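Local structure of acyl-CoA dehydrogenase (Bacillus anthracis, 3OWA) at residues T167-L180 / V198-V212. The protein probably catalyses the FAD-dependent alpha,beta-dehydrogenation of acyl-CoA thioesters, as in other members of the acyl-CoA dehydrogenase family. Numbering follows the deposited sequence. Where two conformers were deposited one is given.
Sequences TTARLNAEGTHYVL and VYAKIDGEHFSAFIV
Tyr178 turns one ring face to the edge of Phe210, whose CE1 stands 3.5 Å from Tyr178 CD2 and lies nearer the rim of the ring than its centre. With centroids 5.2 Å apart and planes at 66°, the pair is an edge-to-face aromatic contact. In the conformer given, CD1 of Leu171 lies over the centre of the opposite face of Tyr178; since Leu171 has a second conformer, this cover is less certain. Val198 O and Ile202 CG1 lie at the edge of Phe210, in its plane, and CD1 of the same isoleucine comes 3.9 Å from Tyr178 CE1; chi1 sets CG1 anti to the carbonyl carbon of Ile202, and the extended second torsion carries CD1 on to the Tyr178 ring. Ala169 CB meets Phe210 at CZ, 3.7 Å away, while Leu180 CD2 fits among Val198 CG1, Ala200 CB and Phe210.

Backbone bonds set the register of the strands beside this apolar layer. Strands 168-171 and 198-202 pair in parallel register, though strongly twisted against each other, matching Thr168 with Lys201 and Ala169 with Ile202. Lys201 N donates to Thr167 O almost straight, at 169°. Lys201 O accepts Ala169 N (3.1 Å) and Gly204 N from opposite faces of its carbonyl plane, thereby tying the type II turn 201-204 to the parallel pairing. Asp203 N then reaches Ala169 O at 2.7 Å, and a water links Asp203 OD2 to Leu171 N.

Strands 177-180 and 206-212 cross at 100°, their axes 10.5 Å apart, and the side chains of Tyr178, Leu180 and Phe210 fill the interval. Such near-orthogonal strands enclosing a buried apolar core, within a curled mixed sheet, are characteristic of the middle beta-barrel domain of acyl-CoA dehydrogenases.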
loop_
_atom_site.group_PDB
_atom_site.type_symbol
_atom_site.label_atom_id
_atom_site.label_comp_id
_atom_site.label_asym_id
_atom_site.label_seq_id
_atom_site.Cartn_x
_atom_site.Cartn_y
_atom_site.Cartn_z
ATOM N N THR A 167 30.797 -12.726 -9.116
ATOM C CA THR A 167 31.096 -13.672 -10.205
ATOM C C THR A 167 32.368 -13.271 -10.984
ATOM O O THR A 167 32.507 -12.132 -11.448
ATOM C CB THR A 167 29.892 -13.779 -11.192
ATOM O OG1 THR A 167 28.747 -14.225 -10.458
ATOM C CG2 THR A 167 30.153 -14.772 -12.363
ATOM N N THR A 168 33.281 -14.225 -11.137
ATOM C CA THR A 168 34.540 -14.013 -11.836
ATOM C C THR A 168 34.594 -14.687 -13.202
ATOM O O THR A 168 33.851 -15.652 -13.482
ATOM C CB THR A 168 35.703 -14.559 -11.014
ATOM O OG1 THR A 168 35.488 -15.951 -10.786
ATOM C CG2 THR A 168 35.783 -13.833 -9.680
ATOM N N ALA A 169 35.494 -14.188 -14.038
ATOM C CA ALA A 169 35.734 -14.719 -15.359
ATOM C C ALA A 169 37.240 -14.674 -15.630
ATOM O O ALA A 169 37.903 -13.624 -15.443
ATOM C CB ALA A 169 34.959 -13.952 -16.422
ATOM N N ARG A 170 37.782 -15.788 -16.071
ATOM C CA ARG A 170 39.199 -15.911 -16.315
ATOM C C ARG A 170 39.446 -16.669 -17.591
ATOM O O ARG A 170 38.894 -17.703 -17.801
ATOM C CB ARG A 170 39.875 -16.615 -15.160
ATOM C CG ARG A 170 40.951 -17.568 -15.606
ATOM C CD ARG A 170 41.198 -18.707 -14.638
ATOM N NE ARG A 170 41.017 -20.032 -15.227
ATOM C CZ ARG A 170 40.351 -21.011 -14.638
ATOM N NH1 ARG A 170 40.242 -22.182 -15.217
ATOM N NH2 ARG A 170 39.794 -20.820 -13.463
ATOM N N LEU A 171 40.226 -16.101 -18.485
ATOM C CA LEU A 171 40.609 -16.722 -19.740
ATOM C C LEU A 171 41.387 -18.004 -19.468
ATOM O O LEU A 171 42.345 -17.990 -18.685
ATOM C CB LEU A 171 41.456 -15.746 -20.562
ATOM C CG LEU A 171 41.501 -15.917 -22.079
ATOM C CD1 LEU A 171 40.097 -15.885 -22.693
ATOM C CD2 LEU A 171 42.405 -14.849 -22.692
ATOM N N ASN A 172 40.963 -19.108 -20.095
ATOM C CA ASN A 172 41.606 -20.408 -19.913
ATOM C C ASN A 172 43.039 -20.409 -20.500
ATOM O O ASN A 172 43.387 -19.495 -21.242
ATOM C CB ASN A 172 40.756 -21.550 -20.502
ATOM C CG ASN A 172 40.557 -21.444 -22.018
ATOM O OD1 ASN A 172 41.112 -20.579 -22.687
ATOM N ND2 ASN A 172 39.755 -22.357 -22.564
ATOM N N ALA A 173 43.834 -21.443 -20.174
ATOM C CA ALA A 173 45.206 -21.611 -20.705
ATOM C C ALA A 173 45.292 -21.401 -22.230
ATOM O O ALA A 173 46.174 -20.710 -22.706
ATOM C CB ALA A 173 45.782 -23.002 -20.317
ATOM N N GLU A 174 44.347 -21.982 -22.976
ATOM C CA GLU A 174 44.330 -21.875 -24.444
ATOM C C GLU A 174 43.984 -20.479 -24.978
ATOM O O GLU A 174 44.242 -20.182 -26.148
ATOM C CB GLU A 174 43.347 -22.894 -25.039
ATOM C CG GLU A 174 43.551 -24.370 -24.512
ATOM C CD GLU A 174 42.690 -24.626 -23.259
ATOM O OE1 GLU A 174 41.736 -25.510 -23.285
ATOM O OE2 GLU A 174 42.878 -23.905 -22.219
ATOM N N GLY A 175 43.385 -19.631 -24.137
ATOM C CA GLY A 175 42.961 -18.289 -24.564
ATOM C C GLY A 175 41.706 -18.324 -25.428
ATOM O O GLY A 175 41.395 -17.374 -26.136
ATOM N N THR A 176 40.973 -19.426 -25.371
ATOM C CA THR A 176 39.828 -19.590 -26.249
ATOM C C THR A 176 38.465 -19.319 -25.562
ATOM O O THR A 176 37.510 -18.967 -26.230
ATOM C CB THR A 176 39.816 -20.997 -26.875
ATOM O OG1 THR A 176 39.655 -21.983 -25.848
ATOM C CG2 THR A 176 41.134 -21.267 -27.669
ATOM N N HIS A 177 38.406 -19.503 -24.243
ATOM C CA HIS A 177 37.156 -19.412 -23.473
ATOM C C HIS A 177 37.397 -18.706 -22.158
ATOM O O HIS A 177 38.447 -18.913 -21.541
ATOM C CB HIS A 177 36.620 -20.800 -23.123
ATOM C CG HIS A 177 36.166 -21.594 -24.299
ATOM N ND1 HIS A 177 37.045 -22.235 -25.142
ATOM C CD2 HIS A 177 34.923 -21.873 -24.762
ATOM C CE1 HIS A 177 36.365 -22.855 -26.091
ATOM N NE2 HIS A 177 35.075 -22.654 -25.881
ATOM N N TYR A 178 36.418 -17.900 -21.737
ATOM C CA TYR A 178 36.356 -17.413 -20.361
ATOM C C TYR A 178 35.744 -18.495 -19.497
ATOM O O TYR A 178 34.790 -19.148 -19.924
ATOM C CB TYR A 178 35.517 -16.124 -20.264
ATOM C CG TYR A 178 36.282 -14.939 -20.796
ATOM C CD1 TYR A 178 37.239 -14.310 -20.009
ATOM C CD2 TYR A 178 36.040 -14.450 -22.101
ATOM C CE1 TYR A 178 37.957 -13.207 -20.496
ATOM C CE2 TYR A 178 36.749 -13.335 -22.605
ATOM C CZ TYR A 178 37.716 -12.735 -21.795
ATOM O OH TYR A 178 38.410 -11.643 -22.256
ATOM N N VAL A 179 36.322 -18.678 -18.316
ATOM C CA VAL A 179 35.875 -19.632 -17.298
ATOM C C VAL A 179 35.137 -18.840 -16.204
ATOM O O VAL A 179 35.742 -18.031 -15.475
ATOM C CB VAL A 179 37.075 -20.451 -16.704
ATOM C CG1 VAL A 179 36.610 -21.401 -15.625
ATOM C CG2 VAL A 179 37.811 -21.263 -17.803
ATOM N N LEU A 180 33.819 -19.019 -16.125
ATOM C CA LEU A 180 33.008 -18.197 -15.193
ATOM C C LEU A 180 32.627 -18.959 -13.920
ATOM O O LEU A 180 32.216 -20.142 -13.980
ATOM C CB LEU A 180 31.730 -17.671 -15.889
ATOM C CG LEU A 180 31.862 -16.300 -16.558
ATOM C CD1 LEU A 180 32.774 -16.404 -17.773
ATOM C CD2 LEU A 180 30.463 -15.769 -16.976
ATOM N N VAL A 198 25.138 -12.335 -18.948
ATOM C CA VAL A 198 25.694 -12.474 -17.600
ATOM C C VAL A 198 26.808 -11.441 -17.340
ATOM O O VAL A 198 27.692 -11.257 -18.160
ATOM C CB VAL A 198 26.323 -13.862 -17.453
ATOM C CG1 VAL A 198 26.981 -14.013 -16.087
ATOM C CG2 VAL A 198 25.265 -14.992 -17.737
ATOM N N TYR A 199 26.816 -10.811 -16.174
ATOM C CA TYR A 199 27.882 -9.872 -15.848
ATOM C C TYR A 199 28.817 -10.529 -14.875
ATOM O O TYR A 199 28.351 -11.190 -13.938
ATOM C CB TYR A 199 27.268 -8.661 -15.157
ATOM C CG TYR A 199 26.511 -7.761 -16.083
ATOM C CD1 TYR A 199 27.142 -6.653 -16.681
ATOM C CD2 TYR A 199 25.156 -7.969 -16.336
ATOM C CE1 TYR A 199 26.429 -5.781 -17.515
ATOM C CE2 TYR A 199 24.447 -7.100 -17.177
ATOM C CZ TYR A 199 25.073 -6.020 -17.752
ATOM O OH TYR A 199 24.310 -5.165 -18.558
ATOM N N ALA A 200 30.135 -10.360 -15.087
ATOM C CA ALA A 200 31.151 -11.003 -14.255
ATOM C C ALA A 200 32.399 -10.130 -14.299
ATOM O O ALA A 200 32.544 -9.332 -15.219
ATOM C CB ALA A 200 31.495 -12.399 -14.773
ATOM N N LYS A 201 33.290 -10.278 -13.328
ATOM C CA LYS A 201 34.523 -9.492 -13.331
ATOM C C LYS A 201 35.698 -10.317 -13.845
ATOM O O LYS A 201 36.094 -11.285 -13.206
ATOM C CB LYS A 201 34.831 -8.902 -11.948
ATOM C CG LYS A 201 33.811 -7.881 -11.506
ATOM C CD LYS A 201 34.151 -7.309 -10.125
ATOM C CE LYS A 201 33.124 -6.236 -9.750
ATOM N NZ LYS A 201 33.495 -5.586 -8.438
ATOM N N ILE A 202 36.227 -9.931 -15.013
ATOM C CA ILE A 202 37.415 -10.582 -15.593
ATOM C C ILE A 202 38.592 -10.434 -14.644
ATOM O O ILE A 202 38.866 -9.342 -14.213
ATOM C CB ILE A 202 37.725 -10.053 -17.002
ATOM C CG1 ILE A 202 36.588 -10.489 -17.940
ATOM C CG2 ILE A 202 39.110 -10.580 -17.492
ATOM C CD1 ILE A 202 36.531 -9.802 -19.280
ATOM N N ASP A 203 39.234 -11.549 -14.292
ATOM C CA ASP A 203 40.271 -11.609 -13.248
ATOM C C ASP A 203 39.818 -11.026 -11.917
ATOM O O ASP A 203 40.637 -10.624 -11.098
ATOM C CB ASP A 203 41.585 -10.936 -13.710
ATOM C CG ASP A 203 42.136 -11.550 -14.989
ATOM O OD1 ASP A 203 42.784 -10.807 -15.759
ATOM O OD2 ASP A 203 41.909 -12.763 -15.241
ATOM N N GLY A 204 38.505 -10.987 -11.708
ATOM C CA GLY A 204 37.950 -10.461 -10.473
ATOM C C GLY A 204 38.116 -8.961 -10.359
ATOM O O GLY A 204 37.997 -8.403 -9.269
ATOM N N GLU A 205 38.352 -8.307 -11.493
ATOM C CA GLU A 205 38.684 -6.893 -11.511
ATOM C C GLU A 205 37.782 -6.092 -12.456
ATOM O O GLU A 205 37.225 -5.085 -12.050
ATOM C CB GLU A 205 40.161 -6.725 -11.904
ATOM C CG GLU A 205 40.791 -5.422 -11.458
ATOM C CD GLU A 205 40.939 -5.283 -9.929
ATOM O OE1 GLU A 205 40.805 -6.293 -9.187
ATOM O OE2 GLU A 205 41.200 -4.143 -9.473
ATOM N N HIS A 206 37.611 -6.572 -13.686
ATOM C CA HIS A 206 37.036 -5.783 -14.762
ATOM C C HIS A 206 35.602 -6.240 -15.092
ATOM O O HIS A 206 35.388 -7.290 -15.741
ATOM C CB HIS A 206 37.913 -5.864 -16.015
ATOM C CG HIS A 206 39.328 -5.413 -15.807
ATOM N ND1 HIS A 206 40.411 -6.178 -16.184
ATOM C CD2 HIS A 206 39.840 -4.281 -15.268
ATOM C CE1 HIS A 206 41.529 -5.535 -15.890
ATOM N NE2 HIS A 206 41.212 -4.389 -15.321
ATOM N N PHE A 207 34.648 -5.410 -14.666
ATOM C CA PHE A 207 33.223 -5.702 -14.728
ATOM C C PHE A 207 32.798 -5.720 -16.189
ATOM O O PHE A 207 32.926 -4.705 -16.893
ATOM C CB PHE A 207 32.481 -4.625 -13.949
ATOM C CG PHE A 207 30.990 -4.820 -13.882
ATOM C CD1 PHE A 207 30.439 -5.655 -12.914
ATOM C CD2 PHE A 207 30.140 -4.148 -14.777
ATOM C CE1 PHE A 207 29.040 -5.831 -12.827
ATOM C CE2 PHE A 207 28.749 -4.310 -14.706
ATOM C CZ PHE A 207 28.198 -5.150 -13.732
ATOM N N SER A 208 32.315 -6.876 -16.651
ATOM C CA SER A 208 32.101 -7.112 -18.090
ATOM C C SER A 208 30.838 -7.952 -18.368
ATOM O O SER A 208 30.414 -8.668 -17.511
ATOM C CB SER A 208 33.332 -7.854 -18.684
ATOM O OG SER A 208 34.539 -7.146 -18.433
ATOM N N ALA A 209 30.252 -7.847 -19.558
ATOM C CA ALA A 209 29.061 -8.624 -19.884
ATOM C C ALA A 209 29.410 -9.740 -20.847
ATOM O O ALA A 209 30.329 -9.581 -21.659
ATOM C CB ALA A 209 27.975 -7.714 -20.468
ATOM N N PHE A 210 28.669 -10.856 -20.771
ATOM C CA PHE A 210 28.936 -12.052 -21.593
ATOM C C PHE A 210 27.635 -12.638 -22.078
ATOM O O PHE A 210 26.637 -12.645 -21.340
ATOM C CB PHE A 210 29.615 -13.149 -20.767
ATOM C CG PHE A 210 30.976 -12.766 -20.228
ATOM C CD1 PHE A 210 32.122 -13.095 -20.932
ATOM C CD2 PHE A 210 31.100 -12.104 -19.025
ATOM C CE1 PHE A 210 33.402 -12.759 -20.449
ATOM C CE2 PHE A 210 32.369 -11.757 -18.515
ATOM C CZ PHE A 210 33.530 -12.089 -19.252
ATOM N N ILE A 211 27.626 -13.122 -23.315
ATOM C CA ILE A 211 26.485 -13.907 -23.794
ATOM C C ILE A 211 26.765 -15.365 -23.436
ATOM O O ILE A 211 27.792 -15.964 -23.837
ATOM C CB ILE A 211 26.292 -13.754 -25.301
ATOM C CG1 ILE A 211 26.136 -12.274 -25.669
ATOM C CG2 ILE A 211 25.161 -14.685 -25.812
ATOM C CD1 ILE A 211 26.430 -11.949 -27.170
ATOM N N VAL A 212 25.901 -15.928 -22.603
ATOM C CA VAL A 212 26.150 -17.247 -22.071
ATOM C C VAL A 212 24.958 -18.113 -22.467
ATOM O O VAL A 212 23.827 -17.829 -22.065
ATOM C CB VAL A 212 26.255 -17.217 -20.539
ATOM C CG1 VAL A 212 26.455 -18.655 -19.989
ATOM C CG2 VAL A 212 27.392 -16.282 -20.101
HETATM O O HOH W 1 41.820 -14.048 -17.738
#